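PDB 3SWX: probable enoyl-CoA hydratase/isomerase from Mycobacterium abscessus, which probably hydrates or isomerises the double bond of enoyl-CoA thioesters, as a trimeric member of the crotonase superfamily. Local coordinates for residues G46-D51 with R99-P104; E40-L45 with I91-V96; I128-A133 with V188-H193; P64-G69 with G111-L116. All blocks are in the same frame, centred on the assembly; numbering follows the deposited sequence.

The four contacts lie on and around the central sheet of a crotonase-like subunit. Interactions 1 and 2 use successive turns of helix 35-50 and neighbouring parts of the loop that leads to strand 105-109; their centres lie 9 Å apart, and Q95 OE1 bonds to L101 N at 2.9 Å. Interactions 3 and 4 meet where T132 OG1 approaches G111 N at 3.1 Å. Between these pairs, W94 NE1 of interaction 2 reaches L116 O of interaction 4 at 2.9 Å. By analogy with relatives, the start of helix 116-123 and the loop just past G69 probably form the oxyanion hole, so interaction 4 is probably the nearest to it; interaction 3 borders interaction 4, and interaction 1 lies about 24 Å from it, centre to centre.

Interaction 1: residues G46-D51 with R99-P104; sequences GEYETD and RQLSKP
The C-terminal end of helix 35-50 is met here by the loop that feeds strand 105-109 of the central sheet, and three side chains carry the joint. E49 grips S102 with both carboxylate oxygens: OE1 takes the backbone N-H of S102 at 2.9 Å in an almost straight bond (177°), and OE2 takes the hydroxyl OG of S102 at 2.5 Å. Each oxygen uses its syn lone pair, so the two bonds together fix the rotation of the carboxylate. A bend at chi2 (73°) turns the E49 chain toward the loop, where OE1 also rests against CD2 of L101.

K103 crosses Y48 obliquely. Its chain bends at chi3 and brings CE over one face of the Y48 ring, 4.2 Å from the centroid, a CH-pi contact offset toward the rim. Beyond it, NZ donates to Y48 O at 2.9 Å, to a water that also donates to E49 O, and to L54 O. This places a positive charge at the carbonyl end of the helix, where the dipole would favour it. Y48 extends anti to its backbone N, past K103 CB, and its OH donates to P104 O at 2.7 Å in the carbonyl plane. P104 also packs on L168 of the second subunit. Through this loop helix 35-50 is joined to strand 105-109 of the central sheet, as part of the crotonase-like fold.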
# COMPACT_ATOMS: atom_id res chain seq x y z
N GLY B 46 -5.33 27.57 4.66
CA GLY B 46 -5.06 27.97 6.06
C GLY B 46 -6.31 28.54 6.73
O GLY B 46 -6.62 28.23 7.88
N GLU B 47 -7.03 29.38 5.99
CA GLU B 47 -8.35 29.86 6.41
C GLU B 47 -9.29 28.68 6.68
O GLU B 47 -9.99 28.65 7.71
CB GLU B 47 -8.94 30.76 5.33
CG GLU B 47 -9.96 31.76 5.80
CD GLU B 47 -9.39 33.18 5.82
OE1 GLU B 47 -9.04 33.69 4.72
OE2 GLU B 47 -9.29 33.77 6.92
N TYR B 48 -9.28 27.69 5.78
CA TYR B 48 -10.15 26.53 5.94
C TYR B 48 -9.87 25.84 7.29
O TYR B 48 -10.78 25.56 8.07
CB TYR B 48 -9.98 25.57 4.74
CG TYR B 48 -10.58 24.19 4.94
CD1 TYR B 48 -11.92 24.04 5.31
CD2 TYR B 48 -9.81 23.04 4.73
CE1 TYR B 48 -12.47 22.78 5.50
CE2 TYR B 48 -10.35 21.77 4.92
CZ TYR B 48 -11.69 21.65 5.30
OH TYR B 48 -12.25 20.40 5.48
N GLU B 49 -8.58 25.61 7.53
CA GLU B 49 -8.09 24.93 8.73
C GLU B 49 -8.64 25.51 10.02
O GLU B 49 -9.05 24.78 10.90
CB GLU B 49 -6.54 24.98 8.75
CG GLU B 49 -5.88 24.37 9.99
CD GLU B 49 -5.95 22.85 10.00
OE1 GLU B 49 -6.32 22.27 8.97
OE2 GLU B 49 -5.61 22.25 11.04
N THR B 50 -8.68 26.83 10.12
CA THR B 50 -9.12 27.47 11.36
C THR B 50 -10.62 27.84 11.43
O THR B 50 -11.11 28.25 12.49
CB THR B 50 -8.26 28.71 11.62
OG1 THR B 50 -8.35 29.58 10.49
CG2 THR B 50 -6.80 28.30 11.82
N ASP B 51 -11.34 27.71 10.33
CA ASP B 51 -12.77 27.99 10.34
C ASP B 51 -13.60 26.81 10.84
O ASP B 51 -13.84 25.84 10.10
CB ASP B 51 -13.23 28.37 8.94
CG ASP B 51 -14.63 28.92 8.93
OD1 ASP B 51 -14.93 29.74 8.04
OD2 ASP B 51 -15.42 28.57 9.82
N ARG B 99 3.50 20.00 8.08
CA ARG B 99 2.16 20.35 8.52
C ARG B 99 1.10 19.86 7.53
O ARG B 99 1.23 20.06 6.33
CB ARG B 99 2.08 21.87 8.67
CG ARG B 99 0.82 22.38 9.35
CD ARG B 99 0.90 23.90 9.53
NE ARG B 99 -0.36 24.46 10.01
CZ ARG B 99 -0.76 25.71 9.80
NH1 ARG B 99 -0.01 26.55 9.06
NH2 ARG B 99 -1.92 26.14 10.29
N GLN B 100 0.06 19.23 8.05
CA GLN B 100 -1.05 18.77 7.24
C GLN B 100 -2.40 19.29 7.75
O GLN B 100 -2.55 19.64 8.93
CB GLN B 100 -1.07 17.24 7.19
CG GLN B 100 0.09 16.66 6.45
CD GLN B 100 1.01 15.89 7.32
OE1 GLN B 100 1.67 16.44 8.23
NE2 GLN B 100 1.07 14.58 7.07
N LEU B 101 -3.38 19.29 6.84
CA LEU B 101 -4.76 19.68 7.17
C LEU B 101 -5.41 18.76 8.20
O LEU B 101 -5.27 17.53 8.13
CB LEU B 101 -5.62 19.71 5.91
CG LEU B 101 -5.31 20.82 4.91
CD1 LEU B 101 -6.18 20.68 3.66
CD2 LEU B 101 -5.50 22.21 5.59
N SER B 102 -6.15 19.37 9.13
CA SER B 102 -6.84 18.65 10.21
C SER B 102 -8.20 18.18 9.78
O SER B 102 -8.84 17.41 10.49
CB SER B 102 -7.05 19.58 11.42
OG SER B 102 -5.81 19.93 11.99
N LYS B 103 -8.65 18.68 8.63
CA LYS B 103 -9.98 18.38 8.13
C LYS B 103 -9.89 17.96 6.67
O LYS B 103 -8.87 18.21 6.01
CB LYS B 103 -10.90 19.59 8.29
CG LYS B 103 -11.05 20.05 9.71
CD LYS B 103 -12.00 21.20 9.82
CE LYS B 103 -11.43 22.48 9.27
NZ LYS B 103 -12.35 23.62 9.57
N PRO B 104 -10.96 17.33 6.16
CA PRO B 104 -10.88 16.66 4.87
C PRO B 104 -10.71 17.59 3.67
O PRO B 104 -11.24 18.70 3.67
CB PRO B 104 -12.20 15.89 4.79
CG PRO B 104 -12.60 15.69 6.21
CD PRO B 104 -12.20 16.96 6.88
O HOH W 1 -11.79 23.86 12.26

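Interaction 2: residues E40-L45 with I91-V96; sequences ELALAL and INPWQV. With EDO (1,2-ethanediol), chain D.
A single backbone hydrogen bond joins the two segments: I91 N donates to A42 O at 3.1 Å (158°), with the donor standing above the carbonyl plane. The return approach is a CA-H...O contact, A42 CA lying 3.3 Å from I91 O.

Apolar packing does the rest. The P93 ring rests on helix 35-50 between L41 and L45: its CG meets L41 CG at 3.7 Å, while its CB touches both L41 CD2 and, at 3.7 Å, L45 CD1. Next to it, L45 CB packs on I91 CG2. Farther out, L41 and L45 reach L24 and I22 on strand 19-24, so in this crotonase-like subunit the helix is held between the sheet and the loop.

Polar bonds within the loop shape it. N92 OD1 accepts from W94 N at 2.9 Å, an Asx turn that starts a type I turn from N92 to Q95, and Q95 NE2 donates to P93 O. N92 ND2 donates to D97 OD2 and, at 3.1 Å, to O1 of a 1,2-ethanediol, probably from the crystallisation liquor. R153 takes the carbonyls of W94 and Q95, and V96 packs on L234 of the third subunit.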
# COMPACT_ATOMS: atom_id res chain seq x y z
N GLU B 40 -2.13 32.27 -2.72
CA GLU B 40 -3.55 32.34 -2.42
C GLU B 40 -4.12 30.99 -1.97
O GLU B 40 -4.85 30.92 -0.97
CB GLU B 40 -4.33 32.91 -3.62
CG GLU B 40 -4.07 34.41 -3.81
CD GLU B 40 -5.06 35.09 -4.73
OE1 GLU B 40 -5.63 34.42 -5.64
OE2 GLU B 40 -5.26 36.30 -4.55
N LEU B 41 -3.76 29.92 -2.68
CA LEU B 41 -4.22 28.57 -2.29
C LEU B 41 -3.74 28.20 -0.89
O LEU B 41 -4.50 27.64 -0.08
CB LEU B 41 -3.79 27.51 -3.32
CG LEU B 41 -4.35 26.09 -3.09
CD1 LEU B 41 -5.87 26.14 -2.96
CD2 LEU B 41 -3.92 25.08 -4.19
N ALA B 42 -2.49 28.53 -0.59
CA ALA B 42 -1.96 28.39 0.78
C ALA B 42 -2.82 29.13 1.81
O ALA B 42 -3.17 28.57 2.85
CB ALA B 42 -0.49 28.86 0.84
N LEU B 43 -3.18 30.38 1.51
CA LEU B 43 -4.02 31.16 2.42
C LEU B 43 -5.41 30.55 2.57
O LEU B 43 -5.91 30.37 3.70
CB LEU B 43 -4.13 32.62 1.96
CG LEU B 43 -2.84 33.44 2.10
CD1 LEU B 43 -2.96 34.84 1.45
CD2 LEU B 43 -2.47 33.58 3.59
N ALA B 44 -6.03 30.21 1.44
CA ALA B 44 -7.38 29.68 1.44
C ALA B 44 -7.46 28.42 2.30
O ALA B 44 -8.37 28.27 3.13
CB ALA B 44 -7.86 29.39 0.02
N LEU B 45 -6.48 27.54 2.14
CA LEU B 45 -6.45 26.30 2.92
C LEU B 45 -6.13 26.55 4.38
O LEU B 45 -6.64 25.84 5.25
CB LEU B 45 -5.49 25.30 2.29
CG LEU B 45 -5.96 24.75 0.92
CD1 LEU B 45 -4.92 23.82 0.34
CD2 LEU B 45 -7.32 24.06 1.04
N ILE B 91 -1.05 27.34 4.73
CA ILE B 91 -0.44 26.03 4.83
C ILE B 91 -0.06 25.58 3.42
O ILE B 91 -0.84 25.75 2.49
CB ILE B 91 -1.38 24.99 5.47
CG1 ILE B 91 -0.67 23.65 5.60
CG2 ILE B 91 -2.71 24.82 4.65
CD1 ILE B 91 -1.46 22.63 6.42
N ASN B 92 1.14 25.03 3.26
CA ASN B 92 1.55 24.50 1.97
C ASN B 92 0.47 23.52 1.47
O ASN B 92 0.18 22.53 2.12
CB ASN B 92 2.94 23.83 2.06
CG ASN B 92 3.45 23.36 0.73
OD1 ASN B 92 2.69 23.15 -0.20
ND2 ASN B 92 4.75 23.13 0.64
N PRO B 93 -0.16 23.83 0.32
CA PRO B 93 -1.23 22.96 -0.17
C PRO B 93 -0.77 21.52 -0.40
O PRO B 93 -1.57 20.61 -0.21
CB PRO B 93 -1.66 23.61 -1.49
CG PRO B 93 -1.30 25.07 -1.30
CD PRO B 93 0.00 25.03 -0.53
N TRP B 94 0.50 21.33 -0.76
CA TRP B 94 1.09 19.99 -0.91
C TRP B 94 1.48 19.33 0.42
O TRP B 94 1.78 18.13 0.46
CB TRP B 94 2.28 20.04 -1.89
CG TRP B 94 1.80 20.28 -3.27
CD1 TRP B 94 1.54 19.36 -4.22
CD2 TRP B 94 1.46 21.56 -3.84
NE1 TRP B 94 1.07 19.98 -5.37
CE2 TRP B 94 1.02 21.33 -5.15
CE3 TRP B 94 1.51 22.88 -3.36
CZ2 TRP B 94 0.61 22.37 -5.99
CZ3 TRP B 94 1.09 23.91 -4.20
CH2 TRP B 94 0.65 23.64 -5.49
N GLN B 95 1.46 20.11 1.50
CA GLN B 95 1.56 19.58 2.86
C GLN B 95 2.79 18.66 3.06
O GLN B 95 2.70 17.58 3.66
CB GLN B 95 0.26 18.87 3.24
CG GLN B 95 -0.97 19.77 3.15
CD GLN B 95 -2.27 19.00 3.26
OE1 GLN B 95 -2.55 18.37 4.27
NE2 GLN B 95 -3.07 19.04 2.20
N VAL B 96 3.92 19.13 2.58
CA VAL B 96 5.21 18.45 2.68
C VAL B 96 6.26 19.23 3.49
O VAL B 96 7.44 18.94 3.38
CB VAL B 96 5.81 18.18 1.28
CG1 VAL B 96 5.06 17.09 0.58
CG2 VAL B 96 5.83 19.46 0.45
C1 EDO D . 5.86 22.67 -3.20
O1 EDO D . 6.53 22.75 -1.92
C2 EDO D . 5.74 24.04 -3.88
O2 EDO D . 6.74 24.98 -3.43

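Interaction 3: residues I128-A133 with V188-H193; sequences IADETA and VPVGEH
Strand 186-188 forms one edge of the central crotonase sheet, bridged in parallel to strand 126-130 at D130 and V188, and the contact is tightest there. V188 N donates to A129 O at 2.8 Å, nearly along the C=O axis, while the return bond from E131 N to V188 O is weak because its angle is only 122°. V188 CG2 lies near A129 O and I128 CG2 in the buried part. H193, at the start of helix 193-205, brings its ring beside D130, with ND1 3.7 Å from D130 CB; this ND1 is buried without a polar partner in the model. The ring also meets that of H110. Buried D130 links this part outward, dividing its two oxygens between the segments: OD1 takes both OG1 (2.7 Å) and the backbone N of T132, the latter forming an Asx turn, and OD2 reaches G191 N, in the type II turn from P189 to E192, at 2.9 Å on its anti lone pair.

The solvent side is looser. There the extended chain of exposed E131 lies alongside P189 and V190, its methylene CG near V190 N, and its OE2 accepts from V190 N at 3.0 Å, again on the anti lone pair.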
# COMPACT_ATOMS: atom_id res chain seq x y z
N ILE B 128 -11.69 12.52 -7.10
CA ILE B 128 -12.70 12.16 -8.07
C ILE B 128 -12.24 12.68 -9.42
O ILE B 128 -11.88 13.87 -9.54
CB ILE B 128 -14.05 12.82 -7.75
CG1 ILE B 128 -14.47 12.51 -6.31
CG2 ILE B 128 -15.10 12.39 -8.79
CD1 ILE B 128 -14.72 11.02 -6.02
N ALA B 129 -12.30 11.81 -10.43
CA ALA B 129 -11.98 12.18 -11.81
C ALA B 129 -13.20 12.07 -12.74
O ALA B 129 -14.03 11.16 -12.59
CB ALA B 129 -10.85 11.28 -12.32
N ASP B 130 -13.34 13.00 -13.70
CA ASP B 130 -14.25 12.74 -14.80
C ASP B 130 -13.52 11.87 -15.83
O ASP B 130 -12.30 11.73 -15.77
CB ASP B 130 -14.94 14.03 -15.36
CG ASP B 130 -14.16 14.71 -16.49
OD1 ASP B 130 -12.97 14.40 -16.72
OD2 ASP B 130 -14.76 15.59 -17.14
N GLU B 131 -14.28 11.29 -16.76
CA GLU B 131 -13.72 10.33 -17.72
C GLU B 131 -12.61 10.88 -18.64
O GLU B 131 -11.86 10.10 -19.24
CB GLU B 131 -14.84 9.66 -18.53
CG GLU B 131 -15.80 10.62 -19.22
CD GLU B 131 -17.03 9.93 -19.82
OE1 GLU B 131 -16.91 8.74 -20.21
OE2 GLU B 131 -18.10 10.59 -19.90
N THR B 132 -12.47 12.20 -18.73
CA THR B 132 -11.44 12.79 -19.59
C THR B 132 -10.09 12.92 -18.90
O THR B 132 -9.12 13.25 -19.55
CB THR B 132 -11.81 14.22 -20.07
OG1 THR B 132 -11.73 15.14 -18.96
CG2 THR B 132 -13.21 14.26 -20.65
N ALA B 133 -10.01 12.72 -17.59
CA ALA B 133 -8.76 13.01 -16.87
C ALA B 133 -7.59 12.20 -17.43
O ALA B 133 -7.70 10.99 -17.62
CB ALA B 133 -8.91 12.74 -15.38
N VAL B 188 -16.27 9.48 -13.01
CA VAL B 188 -17.64 9.86 -13.34
C VAL B 188 -17.71 10.46 -14.75
O VAL B 188 -16.66 10.77 -15.35
CB VAL B 188 -18.16 10.89 -12.33
CG1 VAL B 188 -18.18 10.27 -10.91
CG2 VAL B 188 -17.31 12.18 -12.36
N PRO B 189 -18.94 10.62 -15.29
CA PRO B 189 -19.08 11.18 -16.64
C PRO B 189 -18.55 12.60 -16.78
O PRO B 189 -18.43 13.33 -15.78
CB PRO B 189 -20.59 11.12 -16.89
CG PRO B 189 -21.04 9.93 -16.06
CD PRO B 189 -20.21 10.09 -14.79
N VAL B 190 -18.24 12.98 -18.02
CA VAL B 190 -17.65 14.28 -18.35
C VAL B 190 -18.35 15.42 -17.61
O VAL B 190 -19.56 15.52 -17.62
CB VAL B 190 -17.64 14.53 -19.90
CG1 VAL B 190 -18.92 14.07 -20.52
CG2 VAL B 190 -17.39 16.00 -20.22
N GLY B 191 -17.58 16.25 -16.90
CA GLY B 191 -18.12 17.43 -16.21
C GLY B 191 -18.76 17.21 -14.84
O GLY B 191 -19.13 18.19 -14.20
N GLU B 192 -18.87 15.97 -14.37
CA GLU B 192 -19.56 15.66 -13.09
C GLU B 192 -18.66 15.53 -11.88
O GLU B 192 -19.13 15.20 -10.79
CB GLU B 192 -20.28 14.33 -13.18
CG GLU B 192 -20.99 14.08 -14.42
CD GLU B 192 -22.41 14.19 -14.25
OE1 GLU B 192 -23.07 13.14 -14.44
OE2 GLU B 192 -22.86 15.32 -13.91
N HIS B 193 -17.36 15.71 -12.09
CA HIS B 193 -16.36 15.51 -11.04
C HIS B 193 -16.55 16.44 -9.85
O HIS B 193 -16.45 16.01 -8.71
CB HIS B 193 -14.94 15.65 -11.61
CG HIS B 193 -14.72 16.89 -12.41
ND1 HIS B 193 -15.42 17.18 -13.56
CD2 HIS B 193 -13.85 17.92 -12.23
CE1 HIS B 193 -15.00 18.34 -14.05
NE2 HIS B 193 -14.06 18.81 -13.25

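Interaction 4: residues P64-G69 with G111-L116; sequences PLFTAG and GKVLTL
The F66 ring is the flat group of the contact, and it meets V113 by CD2, 4.1 Å from CG1, while F66 CB lies equally near V113 CG2. With CG anti to the backbone N (chi1 178°), the ring packs against V107 and V109 of strand 105-109 and L120 of helix 116-123. L65 crosses K112 obliquely, its CB 3.5 Å from K112 N and its CD2 against K112 CB; farther along, L114 CD1 lies 3.5 Å from A68 O.

The backbones run almost parallel, their ends 4° apart in direction, yet meet in only one bridge, T67 with V113. Its bond is weak: L114 N to T67 O, 3.3 Å but straight at 169°. The hydroxyl of T67 accepts from G69 N at 2.9 Å, an ST turn, and is itself bonded to N31 O. Because G69 has no CB, its CA can lie 3.3 Å from T115 OG1.

In crotonase relatives the oxyanion hole uses backbone N-H groups just past such a glycine and at the start of the following helix, here probably that of L116. With one weak bond between them, loop and strand are aligned chiefly by packing, while the ST turn and the T67-N31 bond hold the loop within itself and to its neighbour.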
# COMPACT_ATOMS: atom_id res chain seq x y z
N PRO B 64 -10.60 24.36 -19.12
CA PRO B 64 -10.43 23.08 -19.82
C PRO B 64 -9.75 21.94 -19.02
O PRO B 64 -10.05 20.77 -19.28
CB PRO B 64 -9.60 23.44 -21.06
CG PRO B 64 -9.35 24.90 -21.01
CD PRO B 64 -10.11 25.51 -19.90
N LEU B 65 -8.87 22.26 -18.07
CA LEU B 65 -8.19 21.22 -17.32
C LEU B 65 -7.81 21.65 -15.90
O LEU B 65 -7.87 22.83 -15.55
CB LEU B 65 -6.96 20.76 -18.10
CG LEU B 65 -5.94 21.84 -18.44
CD1 LEU B 65 -4.94 22.02 -17.31
CD2 LEU B 65 -5.23 21.48 -19.75
N PHE B 66 -7.44 20.67 -15.08
CA PHE B 66 -7.22 20.91 -13.66
C PHE B 66 -6.02 21.83 -13.44
O PHE B 66 -6.17 22.89 -12.81
CB PHE B 66 -7.08 19.57 -12.92
CG PHE B 66 -6.79 19.72 -11.46
CD1 PHE B 66 -7.67 20.37 -10.63
CD2 PHE B 66 -5.62 19.19 -10.92
CE1 PHE B 66 -7.40 20.51 -9.27
CE2 PHE B 66 -5.35 19.31 -9.56
CZ PHE B 66 -6.22 19.98 -8.74
N THR B 67 -4.85 21.43 -13.93
CA THR B 67 -3.66 22.29 -13.89
C THR B 67 -2.57 21.81 -14.83
O THR B 67 -2.33 20.62 -14.97
CB THR B 67 -3.03 22.46 -12.46
OG1 THR B 67 -1.87 23.30 -12.55
CG2 THR B 67 -2.63 21.11 -11.85
N ALA B 68 -1.92 22.76 -15.48
CA ALA B 68 -0.77 22.47 -16.33
C ALA B 68 0.54 22.40 -15.52
O ALA B 68 1.60 22.17 -16.08
CB ALA B 68 -0.66 23.52 -17.42
N GLY B 69 0.46 22.56 -14.19
CA GLY B 69 1.65 22.45 -13.34
C GLY B 69 2.24 23.79 -12.95
O GLY B 69 1.50 24.76 -12.76
N GLY B 111 -9.47 16.63 -17.54
CA GLY B 111 -8.43 17.02 -18.51
C GLY B 111 -7.04 16.63 -18.04
O GLY B 111 -6.88 15.68 -17.27
N LYS B 112 -6.03 17.37 -18.48
CA LYS B 112 -4.65 17.11 -18.04
C LYS B 112 -4.38 17.47 -16.59
O LYS B 112 -4.72 18.58 -16.10
CB LYS B 112 -3.65 17.84 -18.93
CG LYS B 112 -3.67 17.29 -20.34
CD LYS B 112 -2.56 17.90 -21.20
CE LYS B 112 -2.53 17.29 -22.58
NZ LYS B 112 -1.27 17.70 -23.26
N VAL B 113 -3.78 16.52 -15.90
CA VAL B 113 -3.32 16.70 -14.55
C VAL B 113 -1.80 16.47 -14.64
O VAL B 113 -1.33 15.31 -14.69
CB VAL B 113 -4.01 15.69 -13.61
CG1 VAL B 113 -3.50 15.86 -12.17
CG2 VAL B 113 -5.54 15.84 -13.66
N LEU B 114 -1.04 17.56 -14.71
CA LEU B 114 0.40 17.44 -14.86
C LEU B 114 1.12 17.74 -13.57
O LEU B 114 0.68 18.59 -12.80
CB LEU B 114 0.93 18.38 -15.94
CG LEU B 114 0.21 18.35 -17.30
CD1 LEU B 114 0.75 19.48 -18.22
CD2 LEU B 114 0.35 16.99 -17.92
N THR B 115 2.25 17.06 -13.38
CA THR B 115 3.24 17.37 -12.36
C THR B 115 2.62 17.65 -10.98
O THR B 115 2.12 16.74 -10.31
CB THR B 115 4.17 18.54 -12.86
OG1 THR B 115 3.39 19.71 -13.10
CG2 THR B 115 4.90 18.16 -14.15
N LEU B 116 2.60 18.92 -10.58
CA LEU B 116 2.09 19.33 -9.27
C LEU B 116 0.63 18.98 -9.06
O LEU B 116 0.19 18.80 -7.92
CB LEU B 116 2.25 20.83 -9.06
CG LEU B 116 3.60 21.37 -8.65
CD1 LEU B 116 3.47 22.91 -8.53
CD2 LEU B 116 4.10 20.75 -7.33